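Long-range contacts in ribonuclease mar1, putative (Trypanosoma cruzi, PDB 1YZV), which is of unknown function but belongs to the isochorismatase superfamily: residues K135-I140 with G167-T172; Y63-Q68 with A86-K91. One frame throughout, in Å; residues are numbered along the deposited sequence.

Contact 1 (K135-I140 with G167-T172)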
ATOM      1  N   LYS A 135      18.711   3.035 -14.444  1.00 29.08           N
ATOM      2  CA  LYS A 135      17.525   3.112 -15.293  1.00 31.60           C
ATOM      3  C   LYS A 135      17.148   1.755 -15.878  1.00 29.47           C
ATOM      4  O   LYS A 135      16.647   1.664 -16.991  1.00 29.42           O
ATOM      5  CB  LYS A 135      17.678   4.199 -16.368  1.00 33.66           C
ATOM      6  CG  LYS A 135      17.926   5.600 -15.773  1.00 38.32           C
ATOM      7  CD  LYS A 135      18.047   6.646 -16.892  1.00 43.84           C
ATOM      8  CE  LYS A 135      18.650   8.023 -16.425  1.00 53.34           C
ATOM      9  NZ  LYS A 135      19.050   8.936 -17.609  1.00 53.94           N
ATOM     10  N   LYS A 136      17.324   0.699 -15.084  1.00 26.14           N
ATOM     11  CA  LYS A 136      16.857  -0.621 -15.461  1.00 24.89           C
ATOM     12  C   LYS A 136      15.481  -0.871 -14.818  1.00 26.81           C
ATOM     13  O   LYS A 136      15.179  -0.341 -13.755  1.00 28.50           O
ATOM     14  CB  LYS A 136      17.851  -1.686 -14.996  1.00 25.76           C
ATOM     15  CG  LYS A 136      19.310  -1.498 -15.457  1.00 28.83           C
ATOM     16  CD  LYS A 136      19.440  -1.637 -16.951  1.00 23.81           C
ATOM     17  CE  LYS A 136      20.878  -1.518 -17.421  1.00 28.58           C
ATOM     18  NZ  LYS A 136      20.984  -1.834 -18.902  1.00 23.41           N
ATOM     19  N   LYS A 137      14.691  -1.733 -15.440  1.00 25.09           N
ATOM     20  CA  LYS A 137      13.465  -2.269 -14.847  1.00 25.18           C
ATOM     21  C   LYS A 137      13.893  -3.378 -13.925  1.00 22.55           C
ATOM     22  O   LYS A 137      14.821  -4.136 -14.235  1.00 26.45           O
ATOM     23  CB  LYS A 137      12.532  -2.833 -15.949  1.00 24.89           C
ATOM     24  CG  LYS A 137      11.199  -3.472 -15.385  1.00 27.25           C
ATOM     25  CD  LYS A 137      10.296  -3.987 -16.521  1.00 33.92           C
ATOM     26  CE  LYS A 137       9.499  -2.853 -17.219  1.00 36.19           C
ATOM     27  NZ  LYS A 137       9.242  -3.167 -18.680  1.00 34.37           N
ATOM     28  N   VAL A 138      13.336  -3.403 -12.732  1.00 26.19           N
ATOM     29  CA  VAL A 138      13.677  -4.458 -11.774  1.00 22.83           C
ATOM     30  C   VAL A 138      12.413  -5.020 -11.108  1.00 23.26           C
ATOM     31  O   VAL A 138      11.515  -4.272 -10.703  1.00 22.47           O
ATOM     32  CB  VAL A 138      14.805  -4.014 -10.762  1.00 26.80           C
ATOM     33  CG1 VAL A 138      14.542  -2.714 -10.146  1.00 30.40           C
ATOM     34  CG2 VAL A 138      15.057  -5.075  -9.684  1.00 29.11           C
ATOM     35  N   VAL A 139      12.275  -6.345 -11.144  1.00 20.50           N
ATOM     36  CA  VAL A 139      11.101  -7.017 -10.609  1.00 21.50           C
ATOM     37  C   VAL A 139      11.553  -7.940  -9.519  1.00 20.60           C
ATOM     38  O   VAL A 139      12.488  -8.750  -9.736  1.00 22.88           O
ATOM     39  CB  VAL A 139      10.368  -7.797 -11.720  1.00 22.87           C
ATOM     40  CG1 VAL A 139       9.023  -8.372 -11.193  1.00 22.53           C
ATOM     41  CG2 VAL A 139      10.130  -6.864 -12.846  1.00 28.07           C
ATOM     42  N   ILE A 140      11.040  -7.697  -8.323  1.00 21.14           N
ATOM     43  CA  ILE A 140      11.378  -8.498  -7.173  1.00 21.21           C
ATOM     44  C   ILE A 140      10.459  -9.756  -7.215  1.00 20.23           C
ATOM     45  O   ILE A 140       9.247  -9.627  -7.262  1.00 23.24           O
ATOM     46  CB  ILE A 140      11.180  -7.714  -5.849  1.00 20.78           C
ATOM     47  CG1 ILE A 140      11.842  -6.338  -5.889  1.00 25.33           C
ATOM     48  CG2 ILE A 140      11.632  -8.516  -4.649  1.00 20.69           C
ATOM     49  CD1 ILE A 140      13.290  -6.376  -6.109  1.00 25.67           C
ATOM     50  N   GLY A 167      10.006   2.093 -12.137  1.00 31.72           N
ATOM     51  CA  GLY A 167      10.503   0.884 -12.753  1.00 27.38           C
ATOM     52  C   GLY A 167      10.946  -0.273 -11.859  1.00 25.66           C
ATOM     53  O   GLY A 167      11.463  -1.231 -12.375  1.00 24.30           O
ATOM     54  N   CYS A 168      10.601  -0.255 -10.567  1.00 23.18           N
ATOM     55  CA  CYS A 168      10.789  -1.384  -9.691  1.00 22.57           C
ATOM     56  C   CYS A 168       9.414  -1.794  -9.201  1.00 26.35           C
ATOM     57  O   CYS A 168       8.692  -0.974  -8.657  1.00 28.82           O
ATOM     58  CB  CYS A 168      11.620  -0.995  -8.485  1.00 25.13           C
ATOM     59  SG  CYS A 168      11.697  -2.248  -7.191  1.00 26.21           S
ATOM     60  N   TYR A 169       9.029  -3.036  -9.452  1.00 22.07           N
ATOM     61  CA  TYR A 169       7.852  -3.586  -8.785  1.00 23.88           C
ATOM     62  C   TYR A 169       8.018  -4.997  -8.247  1.00 21.52           C
ATOM     63  O   TYR A 169       9.044  -5.672  -8.464  1.00 21.61           O
ATOM     64  CB  TYR A 169       6.687  -3.558  -9.717  1.00 24.11           C
ATOM     65  CG  TYR A 169       6.846  -4.473 -10.873  1.00 23.78           C
ATOM     66  CD1 TYR A 169       7.388  -3.999 -12.064  1.00 29.37           C
ATOM     67  CD2 TYR A 169       6.158  -5.724 -10.905  1.00 25.73           C
ATOM     68  CE1 TYR A 169       7.469  -4.826 -13.170  1.00 32.52           C
ATOM     69  CE2 TYR A 169       6.230  -6.558 -12.003  1.00 26.22           C
ATOM     70  CZ  TYR A 169       6.957  -6.136 -13.126  1.00 28.97           C
ATOM     71  OH  TYR A 169       6.974  -6.914 -14.294  1.00 25.38           O
ATOM     72  N   ILE A 170       7.047  -5.395  -7.447  1.00 19.42           N
ATOM     73  CA  ILE A 170       7.142  -6.664  -6.737  1.00 22.23           C
ATOM     74  C   ILE A 170       6.126  -7.607  -7.333  1.00 21.63           C
ATOM     75  O   ILE A 170       4.908  -7.278  -7.426  1.00 22.37           O
ATOM     76  CB  ILE A 170       6.823  -6.498  -5.233  1.00 23.09           C
ATOM     77  CG1 ILE A 170       7.680  -5.395  -4.643  1.00 26.87           C
ATOM     78  CG2 ILE A 170       6.944  -7.839  -4.515  1.00 20.69           C
ATOM     79  CD1 ILE A 170       8.998  -5.718  -4.581  1.00 46.13           C
ATOM     80  N   SER A 171       6.605  -8.794  -7.654  1.00 20.65           N
ATOM     81  CA  SER A 171       5.772  -9.836  -8.261  1.00 21.45           C
ATOM     82  C   SER A 171       6.142 -11.185  -7.644  1.00 21.18           C
ATOM     83  O   SER A 171       6.718 -11.239  -6.545  1.00 22.68           O
ATOM     84  CB  SER A 171       5.942  -9.807  -9.798  1.00 21.88           C
ATOM     85  OG  SER A 171       4.943 -10.560 -10.465  1.00 19.60           O
ATOM     86  N   THR A 172       5.598 -12.257  -8.208  1.00 21.63           N
ATOM     87  CA  THR A 172       5.947 -13.628  -7.767  1.00 20.17           C
ATOM     88  C   THR A 172       6.546 -14.382  -8.938  1.00 19.40           C
ATOM     89  O   THR A 172       6.231 -14.091 -10.077  1.00 19.22           O
ATOM     90  CB  THR A 172       4.728 -14.396  -7.201  1.00 22.54           C
ATOM     91  OG1 THR A 172       3.698 -14.435  -8.182  1.00 22.17           O
ATOM     92  CG2 THR A 172       4.208 -13.740  -5.933  1.00 21.51           C
TER

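Contact 2 (Y63-Q68 with A86-K91)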
ATOM      1  N   TYR A  63      22.309 -15.392 -16.042  1.00 23.26           N
ATOM      2  CA  TYR A  63      22.066 -15.791 -14.642  1.00 23.63           C
ATOM      3  C   TYR A  63      23.302 -15.420 -13.818  1.00 25.42           C
ATOM      4  O   TYR A  63      24.381 -16.027 -13.983  1.00 26.15           O
ATOM      5  CB  TYR A  63      21.791 -17.309 -14.591  1.00 20.75           C
ATOM      6  CG  TYR A  63      21.074 -17.825 -13.369  1.00 21.35           C
ATOM      7  CD1 TYR A  63      21.757 -18.020 -12.155  1.00 22.00           C
ATOM      8  CD2 TYR A  63      19.712 -18.102 -13.401  1.00 20.85           C
ATOM      9  CE1 TYR A  63      21.105 -18.450 -11.020  1.00 22.84           C
ATOM     10  CE2 TYR A  63      19.056 -18.574 -12.250  1.00 19.44           C
ATOM     11  CZ  TYR A  63      19.779 -18.774 -11.075  1.00 23.20           C
ATOM     12  OH  TYR A  63      19.143 -19.238  -9.946  1.00 22.75           O
ATOM     13  N   ILE A  64      23.102 -14.468 -12.908  1.00 24.27           N
ATOM     14  CA  ILE A  64      24.124 -13.864 -12.085  1.00 25.32           C
ATOM     15  C   ILE A  64      23.898 -14.162 -10.614  1.00 25.36           C
ATOM     16  O   ILE A  64      22.801 -13.946 -10.074  1.00 24.04           O
ATOM     17  CB  ILE A  64      24.149 -12.311 -12.318  1.00 21.04           C
ATOM     18  CG1 ILE A  64      24.295 -12.086 -13.817  1.00 25.73           C
ATOM     19  CG2 ILE A  64      25.209 -11.644 -11.433  1.00 25.67           C
ATOM     20  CD1 ILE A  64      24.613 -10.755 -14.222  1.00 37.67           C
ATOM     21  N   VAL A  65      24.917 -14.759  -9.998  1.00 25.14           N
ATOM     22  CA  VAL A  65      24.898 -15.139  -8.588  1.00 26.56           C
ATOM     23  C   VAL A  65      25.978 -14.351  -7.844  1.00 25.80           C
ATOM     24  O   VAL A  65      27.139 -14.243  -8.303  1.00 23.91           O
ATOM     25  CB  VAL A  65      25.181 -16.640  -8.416  1.00 29.95           C
ATOM     26  CG1 VAL A  65      25.005 -17.053  -6.976  1.00 31.32           C
ATOM     27  CG2 VAL A  65      24.278 -17.473  -9.360  1.00 31.36           C
ATOM     28  N   THR A  66      25.605 -13.786  -6.703  1.00 24.97           N
ATOM     29  CA  THR A  66      26.604 -13.237  -5.794  1.00 24.84           C
ATOM     30  C   THR A  66      26.617 -14.014  -4.483  1.00 23.45           C
ATOM     31  O   THR A  66      25.659 -14.699  -4.121  1.00 25.02           O
ATOM     32  CB  THR A  66      26.372 -11.753  -5.499  1.00 25.74           C
ATOM     33  OG1 THR A  66      25.039 -11.561  -4.974  1.00 25.57           O
ATOM     34  CG2 THR A  66      26.592 -10.948  -6.760  1.00 26.62           C
ATOM     35  N   GLU A  67      27.775 -13.990  -3.842  1.00 20.80           N
ATOM     36  CA  GLU A  67      27.948 -14.548  -2.523  1.00 24.61           C
ATOM     37  C   GLU A  67      28.603 -13.498  -1.683  1.00 23.21           C
ATOM     38  O   GLU A  67      29.677 -12.975  -2.041  1.00 23.50           O
ATOM     39  CB  GLU A  67      28.794 -15.803  -2.620  1.00 23.10           C
ATOM     40  CG  GLU A  67      28.158 -16.891  -3.502  1.00 26.34           C
ATOM     41  CD  GLU A  67      29.003 -18.151  -3.696  1.00 27.96           C
ATOM     42  OE1 GLU A  67      30.231 -18.069  -3.554  1.00 28.61           O
ATOM     43  OE2 GLU A  67      28.431 -19.210  -4.119  1.00 28.36           O
ATOM     44  N   GLN A  68      27.957 -13.169  -0.581  1.00 23.35           N
ATOM     45  CA  GLN A  68      28.490 -12.214   0.391  1.00 26.32           C
ATOM     46  C   GLN A  68      29.520 -12.908   1.271  1.00 27.61           C
ATOM     47  O   GLN A  68      29.239 -13.960   1.841  1.00 27.95           O
ATOM     48  CB  GLN A  68      27.389 -11.667   1.281  1.00 25.17           C
ATOM     49  CG  GLN A  68      27.838 -10.687   2.331  1.00 27.09           C
ATOM     50  CD  GLN A  68      28.131  -9.301   1.781  1.00 29.36           C
ATOM     51  OE1 GLN A  68      27.780  -8.988   0.633  1.00 29.52           O
ATOM     52  NE2 GLN A  68      28.693  -8.432   2.633  1.00 28.12           N
ATOM     53  N   ALA A  86      26.062 -20.007 -15.271  1.00 30.97           N
ATOM     54  CA  ALA A  86      25.886 -19.007 -14.221  1.00 27.96           C
ATOM     55  C   ALA A  86      27.184 -18.248 -14.010  1.00 28.84           C
ATOM     56  O   ALA A  86      28.251 -18.829 -14.119  1.00 24.93           O
ATOM     57  CB  ALA A  86      25.487 -19.679 -12.901  1.00 27.51           C
ATOM     58  N   HIS A  87      27.098 -16.935 -13.816  1.00 25.49           N
ATOM     59  CA  HIS A  87      28.266 -16.117 -13.441  1.00 26.79           C
ATOM     60  C   HIS A  87      28.195 -15.863 -11.922  1.00 26.67           C
ATOM     61  O   HIS A  87      27.191 -15.302 -11.429  1.00 27.26           O
ATOM     62  CB  HIS A  87      28.200 -14.794 -14.189  1.00 26.31           C
ATOM     63  CG  HIS A  87      28.135 -14.934 -15.679  1.00 30.36           C
ATOM     64  ND1 HIS A  87      29.258 -14.827 -16.480  1.00 32.45           N
ATOM     65  CD2 HIS A  87      27.076 -15.023 -16.529  1.00 31.69           C
ATOM     66  CE1 HIS A  87      28.898 -14.884 -17.752  1.00 32.81           C
ATOM     67  NE2 HIS A  87      27.583 -15.025 -17.812  1.00 30.20           N
ATOM     68  N   VAL A  88      29.164 -16.399 -11.172  1.00 26.07           N
ATOM     69  CA  VAL A  88      29.144 -16.371  -9.723  1.00 26.71           C
ATOM     70  C   VAL A  88      30.272 -15.468  -9.198  1.00 28.52           C
ATOM     71  O   VAL A  88      31.407 -15.581  -9.643  1.00 27.44           O
ATOM     72  CB  VAL A  88      29.289 -17.764  -9.145  1.00 26.46           C
ATOM     73  CG1 VAL A  88      29.179 -17.755  -7.619  1.00 27.19           C
ATOM     74  CG2 VAL A  88      28.257 -18.713  -9.749  1.00 30.45           C
ATOM     75  N   PHE A  89      29.945 -14.523  -8.327  1.00 25.95           N
ATOM     76  CA  PHE A  89      30.942 -13.570  -7.843  1.00 27.85           C
ATOM     77  C   PHE A  89      30.855 -13.412  -6.335  1.00 28.65           C
ATOM     78  O   PHE A  89      29.782 -13.453  -5.729  1.00 27.18           O
ATOM     79  CB  PHE A  89      30.741 -12.196  -8.464  1.00 29.55           C
ATOM     80  CG  PHE A  89      30.682 -12.197  -9.968  1.00 31.11           C
ATOM     81  CD1 PHE A  89      31.835 -12.149 -10.715  1.00 33.51           C
ATOM     82  CD2 PHE A  89      29.473 -12.233 -10.632  1.00 28.50           C
ATOM     83  CE1 PHE A  89      31.768 -12.177 -12.111  1.00 37.55           C
ATOM     84  CE2 PHE A  89      29.406 -12.195 -12.005  1.00 30.21           C
ATOM     85  CZ  PHE A  89      30.554 -12.194 -12.745  1.00 33.16           C
ATOM     86  N   SER A  90      32.000 -13.119  -5.747  1.00 28.97           N
ATOM     87  CA  SER A  90      32.107 -12.804  -4.327  1.00 28.16           C
ATOM     88  C   SER A  90      31.993 -11.319  -4.144  1.00 25.56           C
ATOM     89  O   SER A  90      32.445 -10.592  -4.990  1.00 26.96           O
ATOM     90  CB  SER A  90      33.468 -13.259  -3.822  1.00 30.21           C
ATOM     91  OG  SER A  90      33.298 -14.624  -3.551  1.00 37.17           O
ATOM     92  N   LYS A  91      31.387 -10.877  -3.044  1.00 23.26           N
ATOM     93  CA  LYS A  91      31.331  -9.445  -2.701  1.00 24.22           C
ATOM     94  C   LYS A  91      31.312  -9.185  -1.181  1.00 22.44           C
ATOM     95  O   LYS A  91      30.812  -9.983  -0.393  1.00 24.41           O
ATOM     96  CB  LYS A  91      30.092  -8.761  -3.322  1.00 23.20           C
ATOM     97  CG  LYS A  91      28.736  -9.320  -2.747  1.00 22.10           C
ATOM     98  CD  LYS A  91      27.523  -8.793  -3.493  1.00 22.57           C
ATOM     99  CE  LYS A  91      26.162  -9.092  -2.802  1.00 23.73           C
ATOM    100  NZ  LYS A  91      26.058  -8.650  -1.367  1.00 23.56           N
TER
HETATM  101  O   HOH W   1      32.046 -16.573  -4.865  1.00 45.88           O

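Contact 1 (K135-I140 with G167-T172)
Val139 sets its isopropyl group obliquely over one face of the Tyr169 ring. Val139 CB stands 4.1 Å above the ring plane, offset toward the rim. Val139 CG1 meets Tyr169 CE2 at 3.4 Å, while CG2 leans on the hydroxyl end. With Tyr169 CG between the backbone N and the carbonyl carbon (chi1 67°), the ring starts out on the Val139 side of the sheet. Lys137 CD approaches near the ring plane, at the edge, 4.5 Å from Tyr169 CE1. The Tyr169 hydroxyl bonds to Gln179 OE1 and Leu13 N. On the other face of the sheet Val138 CG1 touches Cys168 CB at 3.8 Å, and both side chains pack on helix 120-133; Ile140 and Ile170 further along both rest on Met160 of helix 150-161. Parallel strand pairing carries the backbone: Val138 N binds Gly167 O at 2.9 Å, Tyr169 N binds Val138 O, Ile140 N binds Tyr169 O at 2.8 Å, and Ser171 N returns to Ile140 O. The contact closes the beta-alpha-beta unit around helix 150-161. Apolar side chains thus flank paired main-chain N-H and C=O groups, while Tyr169 OH is satisfied from beyond the strand pair.

Contact 2 (Y63-Q68 with A86-K91)
Lys91 NZ is gripped by several oxygens: Gln68 OE1 across the contact at 2.7 Å, Asp27 OD2 in a salt bridge, and the carbonyls of Arg93 and Phe94. The donor sits 20° out of the Gln68 amide carbonyl plane, and the two side chains cross at about a right angle. The lysine chain runs extended as far as CE and then bends at chi4 (54°), which carries NZ aside to Gln68. Its shaft passes obliquely over Thr66, with Lys91 CD 3.8 Å from Thr66 CB and Lys91 CE 3.5 Å from Thr66 OG1. That hydroxyl bonds to Asp27 OD1, so lysine and threonine hold different oxygens of one carboxylate, while Gln68 NE2 is tied to Lys92 O. Farther back on this face Ile64 CG2 approaches the edge of the Phe89 ring, 4.3 Å from Phe89 CE2, and both residues touch Leu104 of helix 102-105. On the reverse face Val65 and Val88 run alongside each other in the same direction, with Val65 CB 3.9 Å from Val88 CG2. Beyond them a water donates to Glu67 OE1 at 2.7 Å and bonds Ser90 OG at 2.7 Å; Glu67 OE2 turns to Thr76. Five backbone bonds join the parallel strands, among them one from Val65 N to His87 O (2.7 Å) that is nearly linear at the hydrogen (179°). Isochorismatase-family enzymes commonly use an Asp-Lys-Cys triad, and the Asp27-Lys91 pair is consistent with two of its members. If these two are the catalytic pair, Gln68 and Thr66 would be second-shell residues that position the lysine end and the carboxylate where the strands finish.

How the contacts relate
Both contacts belong to one parallel sheet of six strands, and they sit at its two ends. Contact 2 pairs edge strand 87-91 with strand 61-68; contact 1 pairs the other outermost strand of the chain, 168-171, with strand 137-146. Strands 20-26 and 110-118 run between them; the centres lie about 20 Å apart, the nearest atoms about 10 Å apart, and nothing touches directly. Along the chain contact 2 closes before contact 1 opens. Each completes a beta-alpha-beta unit, one by way of helix 70-73 and the other by way of helix 150-161. Together they finish the alpha/beta sheet of the isochorismatase fold. Contact 1 meets the second subunit, and contact 2 touches the third through Gln68.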